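Local coordinates for protein scyllo-inositol 2-dehydrogenase (NADP(+)) IolW (Bacillus subtilis subsp. subtilis, PDB 3GDO) that catalyses the reversible, NADPH-dependent reduction of scyllo-inosose to scyllo-inositol and cannot use NADH in its place, at residues I10-G14 against I36-R40; N124-D128 against P320-E325; F131-K135 against Q185-L189; A171-L175 against T209-L215; D269-D274 against S297-S301. One frame throughout, in Å; residues are numbered along the deposited sequence.

Contact 1: residues I10-G14 against I36-R40; sequences ILGYG and IMTSR
Ile10 pairs with Ile36 and Leu11 with Met37 where two parallel strands run out together at their C-terminal ends. Two backbone hydrogen bonds tie them. Met37 N gives to Ile10 O at 2.9 Å, and Gly12 N gives to Met37 O at 2.9 Å. Ile36 also brings its CA-H to the same Ile10 O.

On one face of the sheet lie Leu11 and Met37. Leu11 CD2 rests 3.9 Å from Met37 CB, and the bend at the Met37 thioether (chi3 60°) turns CE back to the same methyl. On the other face are Ile10, Ile36 and, beyond the strand end, Tyr13. Tyr13 has CG anti to the backbone N (chi1 -158°), which lays the ring beside Ile36. Tyr13 CD1 is 3.9 Å from Ile36 CG2, and CE1 meets Ile36 CD1. Tyr13 CB sits 3.4 Å from Thr38 OG1. The Tyr13 hydroxyl reaches Asp47, beyond the contact.

Thr38 OG1 accepts from Arg40 N at 3.2 Å and closes an ST turn. The extended Arg40 chain passes Tyr13 O, with CD 3.2 Å away. Its guanidinium continues to a salt bridge with Glu43. Gly12 has a positive phi (93°).

Strand 6-11, helix 15-26 and strand 31-37 form a right-handed beta-alpha-beta unit. Gly12 and Gly14 belong to a GxGxxG sequence between the first strand and its helix. This is the classic start of a Rossmann fold, and the loop probably faces the NADP(H) phosphates, as in other Gfo/Idh/MocA enzymes.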
# COMPACT_ATOMS: atom_id res chain seq x y z
N ILE B 10 -10.71 24.92 30.14
CA ILE B 10 -10.78 24.50 28.72
C ILE B 10 -10.89 25.68 27.76
O ILE B 10 -11.81 26.50 27.87
CB ILE B 10 -11.94 23.52 28.45
CG1 ILE B 10 -11.87 22.34 29.40
CG2 ILE B 10 -11.92 23.05 26.95
CD1 ILE B 10 -13.11 21.45 29.39
N LEU B 11 -9.94 25.78 26.84
CA LEU B 11 -9.99 26.86 25.88
C LEU B 11 -10.76 26.42 24.63
O LEU B 11 -10.29 25.58 23.88
CB LEU B 11 -8.59 27.34 25.50
CG LEU B 11 -7.66 27.94 26.55
CD1 LEU B 11 -6.51 28.67 25.83
CD2 LEU B 11 -8.39 28.90 27.52
N GLY B 12 -11.95 27.00 24.43
CA GLY B 12 -12.78 26.69 23.25
C GLY B 12 -13.75 25.57 23.55
O GLY B 12 -13.41 24.60 24.21
N TYR B 13 -14.99 25.72 23.09
CA TYR B 13 -16.00 24.72 23.34
C TYR B 13 -16.79 24.36 22.05
O TYR B 13 -18.02 24.22 22.06
CB TYR B 13 -16.90 25.20 24.46
CG TYR B 13 -17.64 24.10 25.16
CD1 TYR B 13 -16.95 23.15 25.93
CD2 TYR B 13 -19.03 24.00 25.09
CE1 TYR B 13 -17.63 22.12 26.58
CE2 TYR B 13 -19.72 22.99 25.75
CZ TYR B 13 -19.00 22.05 26.49
OH TYR B 13 -19.65 21.02 27.16
N GLY B 14 -16.04 24.23 20.95
CA GLY B 14 -16.51 23.61 19.70
C GLY B 14 -16.53 22.10 19.83
O GLY B 14 -16.79 21.54 20.91
N ILE B 36 -14.26 27.53 31.33
CA ILE B 36 -14.25 27.27 29.88
C ILE B 36 -14.36 28.61 29.17
O ILE B 36 -15.28 29.38 29.45
CB ILE B 36 -15.38 26.35 29.45
CG1 ILE B 36 -15.40 25.07 30.29
CG2 ILE B 36 -15.33 26.07 27.91
CD1 ILE B 36 -16.58 24.15 30.01
N MET B 37 -13.39 28.88 28.29
CA MET B 37 -13.36 30.09 27.48
C MET B 37 -14.18 29.86 26.19
O MET B 37 -13.75 29.10 25.32
CB MET B 37 -11.91 30.48 27.16
CG MET B 37 -11.77 31.90 26.62
SD MET B 37 -10.19 32.39 25.93
CE MET B 37 -9.96 31.26 24.59
N THR B 38 -15.35 30.51 26.08
CA THR B 38 -16.30 30.28 24.97
C THR B 38 -17.45 31.30 25.03
O THR B 38 -17.77 31.84 26.09
CB THR B 38 -16.88 28.81 25.03
OG1 THR B 38 -17.60 28.49 23.83
CG2 THR B 38 -17.79 28.59 26.28
N SER B 39 -18.09 31.54 23.88
CA SER B 39 -19.32 32.34 23.87
C SER B 39 -20.56 31.44 23.93
O SER B 39 -21.71 31.93 23.88
CB SER B 39 -19.36 33.24 22.62
OG SER B 39 -19.41 32.43 21.45
N ARG B 40 -20.36 30.12 24.02
CA ARG B 40 -21.48 29.19 24.14
C ARG B 40 -21.93 29.03 25.58
O ARG B 40 -21.88 27.92 26.14
CB ARG B 40 -21.15 27.84 23.52
CG ARG B 40 -20.80 27.89 22.02
CD ARG B 40 -20.10 26.61 21.57
NE ARG B 40 -19.81 26.62 20.13
CZ ARG B 40 -20.61 26.12 19.18
NH1 ARG B 40 -21.76 25.53 19.49
NH2 ARG B 40 -20.25 26.19 17.91

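Contact 2: residues N124-D128 against P320-E325; sequences NRRWD and PVTAEE
Arg126 grips Glu325 with both terminal nitrogens, and both bonds end on one oxygen. Arg126 NH2 lies 3.1 Å and NH1 3.2 Å from Glu325 OE1. The oxygen is near the guanidinium plane, but the nitrogens meet it from above the carboxylate plane. The two planes are 58° apart.

Val321 covers one face of the guanidinium, with CG1 3.9 Å from Arg126 NH2. The other methyl, Val321 CG2, is 4.0 Å from Trp127 CH2, at the indole edge. Pro320 CB reaches the same Trp127 CH2 at 4.0 Å. Trp127 in turn has Arg126 CB over one of its ring faces.

The next shell fixes the two charged groups. Thr322 N donates to Glu325 OE1 at 3.0 Å, which brings this oxygen to three N-H donors. Glu325 N returns a bond to Thr322 OG1 at 3.2 Å. The pair is a capping box at the start of helix 323-342. The Arg126 chain is extended from CG to NE (chi2 -179°), which carries the guanidinium across to that helix start. Arg126 NE makes a second salt bridge, to Asp184. Glu325 and Asp184 together probably stabilise the charge of the buried arginine.

The 3-10 turn 124-126 follows strand 119-122, an edge strand of the Rossmann sheet, and leads toward helix 129-139. Helix 174-190 supplies Asp184 and His188 beside Arg126. Helix 303-315 packs on Trp127 and Pro320, and helix 102-115 touches Ala323 and Glu324.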
# COMPACT_ATOMS: atom_id res chain seq x y z
N ASN B 124 -4.15 10.85 21.04
CA ASN B 124 -4.92 9.84 21.73
C ASN B 124 -5.12 8.56 20.93
O ASN B 124 -5.54 7.58 21.51
CB ASN B 124 -6.26 10.38 22.24
CG ASN B 124 -7.22 10.75 21.12
OD1 ASN B 124 -6.83 11.17 20.05
ND2 ASN B 124 -8.51 10.59 21.40
N ARG B 125 -4.80 8.57 19.62
CA ARG B 125 -4.90 7.32 18.83
C ARG B 125 -3.91 6.26 19.29
O ARG B 125 -3.95 5.14 18.77
CB ARG B 125 -4.72 7.54 17.30
CG ARG B 125 -5.76 8.38 16.56
CD ARG B 125 -6.94 8.73 17.38
NE ARG B 125 -8.05 9.18 16.56
CZ ARG B 125 -8.77 10.28 16.79
NH1 ARG B 125 -8.49 11.10 17.80
NH2 ARG B 125 -9.77 10.58 15.98
N ARG B 126 -3.01 6.58 20.23
CA ARG B 126 -2.23 5.52 20.86
C ARG B 126 -3.14 4.66 21.75
O ARG B 126 -2.72 3.61 22.19
CB ARG B 126 -1.07 6.03 21.70
CG ARG B 126 0.02 6.78 20.93
CD ARG B 126 1.13 7.21 21.89
NE ARG B 126 2.01 8.18 21.26
CZ ARG B 126 3.05 8.75 21.86
NH1 ARG B 126 3.38 8.46 23.13
NH2 ARG B 126 3.77 9.64 21.18
N TRP B 127 -4.35 5.14 22.05
CA TRP B 127 -5.32 4.32 22.85
C TRP B 127 -6.56 3.88 22.04
O TRP B 127 -7.61 3.55 22.62
CB TRP B 127 -5.65 4.98 24.23
CG TRP B 127 -4.37 5.12 25.09
CD1 TRP B 127 -3.87 4.22 26.01
CD2 TRP B 127 -3.43 6.21 25.04
NE1 TRP B 127 -2.67 4.67 26.52
CE2 TRP B 127 -2.38 5.89 25.95
CE3 TRP B 127 -3.35 7.39 24.29
CZ2 TRP B 127 -1.29 6.73 26.14
CZ3 TRP B 127 -2.26 8.23 24.48
CH2 TRP B 127 -1.25 7.90 25.41
N ASP B 128 -6.44 3.89 20.70
CA ASP B 128 -7.42 3.26 19.80
C ASP B 128 -7.39 1.74 19.99
O ASP B 128 -6.32 1.16 20.25
CB ASP B 128 -7.09 3.57 18.33
CG ASP B 128 -7.67 4.89 17.85
OD1 ASP B 128 -8.17 5.68 18.68
OD2 ASP B 128 -7.66 5.14 16.61
N PRO B 320 2.20 10.86 29.32
CA PRO B 320 1.70 9.88 28.34
C PRO B 320 2.13 10.17 26.88
O PRO B 320 2.38 9.23 26.10
CB PRO B 320 0.18 9.99 28.47
CG PRO B 320 -0.06 11.39 28.97
CD PRO B 320 1.09 11.63 29.92
N VAL B 321 2.22 11.45 26.53
CA VAL B 321 2.78 11.88 25.25
C VAL B 321 3.63 13.09 25.61
O VAL B 321 3.16 13.93 26.36
CB VAL B 321 1.67 12.33 24.23
CG1 VAL B 321 2.30 12.76 22.93
CG2 VAL B 321 0.55 11.21 23.99
N THR B 322 4.84 13.22 25.06
CA THR B 322 5.72 14.32 25.45
C THR B 322 5.81 15.34 24.32
O THR B 322 5.48 15.03 23.20
CB THR B 322 7.20 13.81 25.70
OG1 THR B 322 7.74 13.30 24.48
CG2 THR B 322 7.25 12.69 26.80
N ALA B 323 6.31 16.53 24.62
CA ALA B 323 6.44 17.58 23.65
C ALA B 323 7.36 17.16 22.52
O ALA B 323 7.05 17.44 21.35
CB ALA B 323 6.92 18.90 24.29
N GLU B 324 8.47 16.52 22.88
CA GLU B 324 9.44 15.94 21.94
C GLU B 324 8.79 14.98 20.93
O GLU B 324 9.09 15.04 19.74
CB GLU B 324 10.52 15.16 22.71
CG GLU B 324 11.80 14.87 21.92
CD GLU B 324 12.27 16.06 21.05
OE1 GLU B 324 12.40 17.24 21.53
OE2 GLU B 324 12.49 15.82 19.83
N GLU B 325 7.97 14.06 21.42
CA GLU B 325 7.27 13.12 20.55
C GLU B 325 6.31 13.88 19.61
O GLU B 325 6.30 13.63 18.41
CB GLU B 325 6.54 12.06 21.37
CG GLU B 325 7.49 11.11 22.11
CD GLU B 325 6.75 10.40 23.22
OE1 GLU B 325 5.56 10.73 23.46
OE2 GLU B 325 7.33 9.51 23.86

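Contact 3: residues F131-K135 against Q185-L189; sequences FLTIK and QTLHL
Phe131 fills the space between two nearly parallel helices, whose short segments cross at -16° with axes 12.2 Å apart. The contacts begin at CB: Phe131 CB lies 3.3 Å from Gln185 NE2. The ring carbon CG meets the same amide nitrogen. Phe131 CD1 comes next, 3.4 Å from Gln185 CD. Phe131 CE1 reaches back along the glutamine to Gln185 CB, also at 3.4 Å. CZ touches Gln185 O and Leu189 CG. On the other side of the ring, Phe131 CE2 brings its edge to His188 CD2 at 3.8 Å. The placement follows from chi1 of -168°, with CG anti to the backbone N and the ring pointing across to the second helix.

Gln185 runs along the phenyl face in the opposite direction. The amide stacks on the ring, the planes 11° apart. Gln185 CG sits over the ring face in a CH-pi contact. Both ends of the amide are bonded elsewhere: OE1 to Tyr239 and NE2 to Arg125 O. These bonds fix the flip of the amide and hold it flat on the phenyl ring.

Lys135 adds a polar link beside the ring. A bend at chi3 turns Lys135 NZ to His188 NE2, 2.9 Å away and in the imidazole plane. Lower on the chain, Lys135 CG packs on Leu189 CD2 at 4.0 Å. Ile134 CG2 makes a looser touch on Leu189 CD1.

The lysine bond needs a bare lone pair on His188 NE2. The neighbouring ammonium, and Arg126 nearby, would probably disfavour a protonated imidazole and keep the histidine neutral.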
# COMPACT_ATOMS: atom_id res chain seq x y z
N PHE B 131 -4.82 -0.21 17.62
CA PHE B 131 -3.44 0.04 18.00
C PHE B 131 -3.08 -0.64 19.33
O PHE B 131 -2.00 -1.20 19.46
CB PHE B 131 -3.13 1.54 18.04
CG PHE B 131 -1.66 1.83 18.15
CD1 PHE B 131 -0.81 1.58 17.10
CD2 PHE B 131 -1.13 2.38 19.30
CE1 PHE B 131 0.54 1.83 17.20
CE2 PHE B 131 0.22 2.63 19.43
CZ PHE B 131 1.07 2.37 18.37
N LEU B 132 -4.00 -0.65 20.27
CA LEU B 132 -3.75 -1.31 21.53
C LEU B 132 -3.55 -2.79 21.29
O LEU B 132 -2.66 -3.40 21.89
CB LEU B 132 -4.89 -1.07 22.54
CG LEU B 132 -4.89 0.33 23.19
CD1 LEU B 132 -6.01 0.39 24.22
CD2 LEU B 132 -3.51 0.70 23.83
N THR B 133 -4.38 -3.35 20.40
CA THR B 133 -4.31 -4.77 20.04
C THR B 133 -2.93 -5.14 19.47
O THR B 133 -2.30 -6.08 19.96
CB THR B 133 -5.42 -5.12 19.07
OG1 THR B 133 -6.66 -4.68 19.63
CG2 THR B 133 -5.44 -6.65 18.73
N ILE B 134 -2.48 -4.38 18.47
CA ILE B 134 -1.09 -4.44 17.96
C ILE B 134 0.03 -4.38 19.03
O ILE B 134 0.95 -5.23 19.02
CB ILE B 134 -0.86 -3.36 16.88
CG1 ILE B 134 -1.64 -3.70 15.58
CG2 ILE B 134 0.66 -3.15 16.59
CD1 ILE B 134 -2.01 -2.39 14.72
N LYS B 135 -0.02 -3.39 19.92
CA LYS B 135 0.95 -3.35 21.04
C LYS B 135 0.88 -4.61 21.92
O LYS B 135 1.90 -5.12 22.37
CB LYS B 135 0.76 -2.09 21.89
CG LYS B 135 1.42 -0.87 21.29
CD LYS B 135 1.23 0.39 22.13
CE LYS B 135 1.92 0.27 23.49
NZ LYS B 135 2.06 1.60 24.10
N GLN B 185 1.79 6.86 15.77
CA GLN B 185 1.76 5.45 16.11
C GLN B 185 3.05 4.78 15.66
O GLN B 185 3.67 4.01 16.42
CB GLN B 185 0.57 4.78 15.44
CG GLN B 185 -0.76 5.13 16.11
CD GLN B 185 -1.96 4.41 15.50
OE1 GLN B 185 -1.92 3.93 14.37
NE2 GLN B 185 -3.04 4.33 16.25
N THR B 186 3.46 5.11 14.44
CA THR B 186 4.68 4.54 13.85
C THR B 186 5.92 4.94 14.63
O THR B 186 6.80 4.09 14.88
CB THR B 186 4.87 4.94 12.36
OG1 THR B 186 3.63 4.72 11.64
CG2 THR B 186 5.96 4.13 11.73
N LEU B 187 6.01 6.23 14.98
CA LEU B 187 7.14 6.74 15.79
C LEU B 187 7.12 6.05 17.15
O LEU B 187 8.15 5.65 17.66
CB LEU B 187 7.06 8.23 15.95
CG LEU B 187 7.21 9.02 14.63
CD1 LEU B 187 7.24 10.48 14.95
CD2 LEU B 187 8.39 8.60 13.81
N HIS B 188 5.92 5.85 17.69
CA HIS B 188 5.76 5.23 19.00
C HIS B 188 6.32 3.84 18.96
O HIS B 188 7.01 3.41 19.90
CB HIS B 188 4.29 5.20 19.43
CG HIS B 188 4.08 4.74 20.85
ND1 HIS B 188 4.63 5.38 21.94
CD2 HIS B 188 3.38 3.69 21.34
CE1 HIS B 188 4.25 4.77 23.05
NE2 HIS B 188 3.50 3.74 22.71
N LEU B 189 6.03 3.11 17.89
CA LEU B 189 6.48 1.72 17.80
C LEU B 189 7.96 1.56 17.49
O LEU B 189 8.58 0.68 18.02
CB LEU B 189 5.66 0.92 16.77
CG LEU B 189 4.19 0.56 16.98
CD1 LEU B 189 3.75 -0.22 15.76
CD2 LEU B 189 3.96 -0.26 18.25

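Contact 4: residues A171-L175 against T209-L215; sequences ATGTL and TVDYFHL
Thr174 has OG1 between its backbone N and carbonyl carbon (chi1 52°), which directs the hydroxyl onto Asp211. Thr174 OG1 lies 3.4 Å from Asp211 CA. Leu175 has CG anti to the backbone N (chi1 174°), and this swings CD1 over the ring of Phe213. Leu175 CD1 stands 4.3 Å from the centroid of the Phe213 ring, 22° off the normal, in a CH-pi contact. The same Leu175 CD1 meets Leu215 CD1 at 3.9 Å. The edge of the phenyl ring faces Thr174 OG1.

The backbones join through one hydrogen bond. Thr174 N donates to Val210 O at 3.0 Å, coming from above the carbonyl plane. Gly173, the N-cap residue of helix 174-190, sits tight against Val210, with Gly173 CA 3.2 Å from Val210 O. A water bonds Thr174 OG1 at 2.7 Å and gives a weak bond to Asp211 O. At the exposed end, Thr172 OG1 lies 3.4 Å from Thr209 CG2.

A classic beta bulge sets Asp211 and Tyr212 opposite Met201 where strand 212-219 begins. The Asp211 carboxylate bonds Gln203 N and Arg204. Strand 195-201 is one neighbour in the sheet and strand 222-228 the other. Helix 323-342 packs on Leu175 and Leu215 through Ile333, Ile332 and Ala336. The opposite side of the strand, at His214, meets His214 of the second subunit. The contact thus joins the start of helix 174-190 to the sheet that forms part of the dimer interface.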
# COMPACT_ATOMS: atom_id res chain seq x y z
N ALA B 171 -1.61 24.83 9.07
CA ALA B 171 -1.60 23.39 9.33
C ALA B 171 -2.84 22.69 8.75
O ALA B 171 -3.58 22.04 9.49
CB ALA B 171 -1.49 23.11 10.85
N THR B 172 -3.10 22.84 7.45
CA THR B 172 -4.38 22.35 6.86
C THR B 172 -4.18 21.03 6.10
O THR B 172 -3.06 20.63 5.81
CB THR B 172 -4.94 23.36 5.86
OG1 THR B 172 -3.93 23.63 4.88
CG2 THR B 172 -5.36 24.69 6.54
N GLY B 173 -5.27 20.36 5.76
CA GLY B 173 -5.18 19.21 4.83
C GLY B 173 -5.07 17.90 5.59
O GLY B 173 -4.93 17.90 6.83
N THR B 174 -5.09 16.78 4.87
CA THR B 174 -5.28 15.51 5.54
C THR B 174 -3.99 14.90 6.13
O THR B 174 -4.07 14.03 6.98
CB THR B 174 -5.87 14.46 4.59
OG1 THR B 174 -5.05 14.45 3.43
CG2 THR B 174 -7.39 14.77 4.25
N LEU B 175 -2.82 15.32 5.66
CA LEU B 175 -1.57 14.82 6.25
C LEU B 175 -1.39 15.35 7.69
O LEU B 175 -1.08 14.59 8.62
CB LEU B 175 -0.35 15.19 5.35
CG LEU B 175 1.04 14.87 5.89
CD1 LEU B 175 1.23 13.35 6.16
CD2 LEU B 175 2.15 15.44 4.98
N THR B 209 -6.38 22.28 -0.42
CA THR B 209 -5.43 21.75 0.53
C THR B 209 -5.12 20.29 0.18
O THR B 209 -5.75 19.68 -0.68
CB THR B 209 -6.02 21.87 1.93
OG1 THR B 209 -7.32 21.29 1.93
CG2 THR B 209 -6.14 23.39 2.37
N VAL B 210 -4.11 19.74 0.85
CA VAL B 210 -3.76 18.36 0.70
C VAL B 210 -4.95 17.45 1.02
O VAL B 210 -5.61 17.62 2.04
CB VAL B 210 -2.58 18.01 1.64
CG1 VAL B 210 -2.36 16.49 1.67
CG2 VAL B 210 -1.31 18.81 1.19
N ASP B 211 -5.17 16.46 0.17
CA ASP B 211 -6.23 15.45 0.41
C ASP B 211 -5.76 14.00 0.09
O ASP B 211 -6.52 13.01 0.22
CB ASP B 211 -7.53 15.83 -0.35
CG ASP B 211 -7.40 15.73 -1.88
OD1 ASP B 211 -6.54 14.97 -2.39
OD2 ASP B 211 -8.19 16.41 -2.59
N TYR B 212 -4.49 13.91 -0.26
CA TYR B 212 -3.83 12.66 -0.56
C TYR B 212 -2.39 12.69 -0.05
O TYR B 212 -1.63 13.65 -0.29
CB TYR B 212 -3.85 12.42 -2.08
CG TYR B 212 -3.09 11.21 -2.53
CD1 TYR B 212 -3.76 10.02 -2.84
CD2 TYR B 212 -1.70 11.23 -2.60
CE1 TYR B 212 -3.05 8.87 -3.25
CE2 TYR B 212 -0.98 10.12 -2.95
CZ TYR B 212 -1.66 8.93 -3.27
OH TYR B 212 -0.93 7.86 -3.68
N PHE B 213 -1.98 11.62 0.63
CA PHE B 213 -0.58 11.46 0.99
C PHE B 213 -0.19 10.00 0.95
O PHE B 213 -0.99 9.08 1.29
CB PHE B 213 -0.28 12.07 2.40
CG PHE B 213 -1.02 11.38 3.51
CD1 PHE B 213 -0.51 10.21 4.09
CD2 PHE B 213 -2.23 11.87 3.97
CE1 PHE B 213 -1.21 9.55 5.09
CE2 PHE B 213 -2.94 11.21 4.95
CZ PHE B 213 -2.41 10.06 5.54
N HIS B 214 1.05 9.80 0.55
CA HIS B 214 1.67 8.49 0.59
C HIS B 214 3.11 8.67 1.12
O HIS B 214 3.95 9.28 0.46
CB HIS B 214 1.72 7.91 -0.84
CG HIS B 214 2.07 6.47 -0.85
ND1 HIS B 214 3.37 6.02 -0.68
CD2 HIS B 214 1.28 5.37 -0.89
CE1 HIS B 214 3.36 4.70 -0.67
NE2 HIS B 214 2.10 4.28 -0.78
N LEU B 215 3.39 8.17 2.31
CA LEU B 215 4.72 8.36 2.88
C LEU B 215 5.43 7.03 3.08
O LEU B 215 4.81 6.06 3.51
CB LEU B 215 4.61 9.03 4.27
CG LEU B 215 4.57 10.54 4.45
CD1 LEU B 215 3.37 11.16 3.71
CD2 LEU B 215 4.47 10.82 5.95
O HOH W 1 -5.58 11.83 2.90

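Contact 5: residues D269-D274 against S297-S301; sequences DSWGAD and SVNGS
Ser297 opens the segment with a hydrogen bond to Asp274. Ser297 OG donates to Asp274 OD2 at 2.7 Å, on the anti lone pair of that oxygen. The carboxylate reaches it because CG is anti to the backbone N (chi1 -155°). Asp274 OD2 also forms a salt bridge with Lys250, so the same oxygen has a charged partner. Val298 packs on Leu132 and Lys136 of helix 129-139.

Asn299 follows and lays its side-chain amide against the turn. Asn299 ND2 donates to Trp271 O at 3.2 Å, with the donor above the carbonyl plane. Asp269 O is closer to Asn299 ND2, at 2.8 Å, but the angle is too poor for a hydrogen bond. Ala273 CB touches the same nitrogen.

Gly300 carries the backbone link. Gly300 N donates to Gly272 O at 2.8 Å, in a nearly straight bond of 175°. Gly272 CA-H points back at Gly300 O. A water gives one bond to Trp271 O and another to Gly300 O, each 2.9 Å, and bridges the two segments.

Gly272 lies in the type II turn from Ser270 to Ala273, at the positive-phi position that favours glycine. The turn belongs to the surface loop between helix 256-261 and strand 280-286. Trp271 packs on that helix and bonds Gln256. Segment 297-301 leads from strand 289-295 into helix 303-315, while Asn129 and Thr133 of helix 129-139 bond to the two loops.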
# COMPACT_ATOMS: atom_id res chain seq x y z
N ASP B 269 -17.32 -1.37 31.27
CA ASP B 269 -16.23 -2.09 30.59
C ASP B 269 -16.42 -2.30 29.07
O ASP B 269 -15.49 -2.71 28.38
CB ASP B 269 -16.01 -3.42 31.29
CG ASP B 269 -15.88 -3.24 32.79
OD1 ASP B 269 -14.86 -2.65 33.22
OD2 ASP B 269 -16.82 -3.66 33.53
N SER B 270 -17.62 -2.04 28.58
CA SER B 270 -17.92 -2.14 27.16
C SER B 270 -17.51 -0.88 26.36
O SER B 270 -17.75 -0.80 25.17
CB SER B 270 -19.41 -2.43 26.96
OG SER B 270 -20.16 -1.22 26.99
N TRP B 271 -16.95 0.13 27.03
CA TRP B 271 -16.45 1.30 26.32
C TRP B 271 -15.24 0.94 25.44
O TRP B 271 -14.30 0.27 25.91
CB TRP B 271 -16.10 2.45 27.27
CG TRP B 271 -15.63 3.67 26.52
CD1 TRP B 271 -14.33 3.98 26.20
CD2 TRP B 271 -16.45 4.72 25.97
NE1 TRP B 271 -14.30 5.16 25.49
CE2 TRP B 271 -15.58 5.64 25.33
CE3 TRP B 271 -17.83 4.98 25.96
CZ2 TRP B 271 -16.04 6.80 24.69
CZ3 TRP B 271 -18.30 6.15 25.31
CH2 TRP B 271 -17.39 7.05 24.69
N GLY B 272 -15.30 1.37 24.18
CA GLY B 272 -14.19 1.20 23.23
C GLY B 272 -14.09 -0.17 22.58
O GLY B 272 -13.11 -0.45 21.88
N ALA B 273 -15.09 -1.02 22.82
CA ALA B 273 -15.13 -2.38 22.25
C ALA B 273 -15.19 -2.32 20.72
O ALA B 273 -15.88 -1.49 20.14
CB ALA B 273 -16.34 -3.17 22.78
N ASP B 274 -14.47 -3.23 20.08
CA ASP B 274 -14.50 -3.32 18.63
C ASP B 274 -15.67 -4.20 18.21
O ASP B 274 -16.23 -4.95 19.04
CB ASP B 274 -13.16 -3.90 18.13
CG ASP B 274 -12.83 -3.49 16.68
OD1 ASP B 274 -13.67 -2.84 16.03
OD2 ASP B 274 -11.73 -3.84 16.20
N SER B 297 -10.20 -7.55 19.61
CA SER B 297 -9.45 -6.32 19.86
C SER B 297 -9.48 -5.93 21.35
O SER B 297 -10.51 -6.08 21.99
CB SER B 297 -10.04 -5.17 19.02
OG SER B 297 -10.20 -5.54 17.66
N VAL B 298 -8.36 -5.45 21.89
CA VAL B 298 -8.35 -4.79 23.22
C VAL B 298 -9.28 -3.58 23.12
O VAL B 298 -9.29 -2.90 22.10
CB VAL B 298 -6.94 -4.28 23.57
CG1 VAL B 298 -6.93 -3.51 24.90
CG2 VAL B 298 -5.95 -5.43 23.61
N ASN B 299 -10.09 -3.33 24.15
CA ASN B 299 -10.98 -2.17 24.17
C ASN B 299 -10.19 -0.87 24.04
O ASN B 299 -9.14 -0.75 24.61
CB ASN B 299 -11.87 -2.17 25.44
CG ASN B 299 -13.00 -3.22 25.37
OD1 ASN B 299 -12.79 -4.31 24.84
ND2 ASN B 299 -14.18 -2.89 25.88
N GLY B 300 -10.68 0.09 23.26
CA GLY B 300 -10.02 1.40 23.17
C GLY B 300 -10.21 2.14 24.49
O GLY B 300 -11.26 1.97 25.16
N SER B 301 -9.23 2.95 24.88
CA SER B 301 -9.20 3.55 26.23
C SER B 301 -8.64 4.97 26.25
O SER B 301 -7.52 5.19 26.74
CB SER B 301 -8.35 2.65 27.14
OG SER B 301 -8.39 3.08 28.48
O HOH W 2 -12.15 0.92 27.73

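Contact 1 stands apart in the Rossmann domain, its centre 24 Å or more from the others. It alone pairs two strands by backbone bonds. Contact 2 lies nearest the middle of the chain and touches two others: Arg125 O bonds Gln185 of contact 3, and Trp127 O bonds Ser301 of contact 5. Contacts 3 and 5 meet directly through Thr133 and Val298. Contacts 3 and 4 share helix 174-190. Contact 4 is buried and mixes apolar packing with one backbone bond and a water. Contact 5 is at the surface and mostly polar, with a bridging water. Contact 2 alone has a salt bridge across its segments.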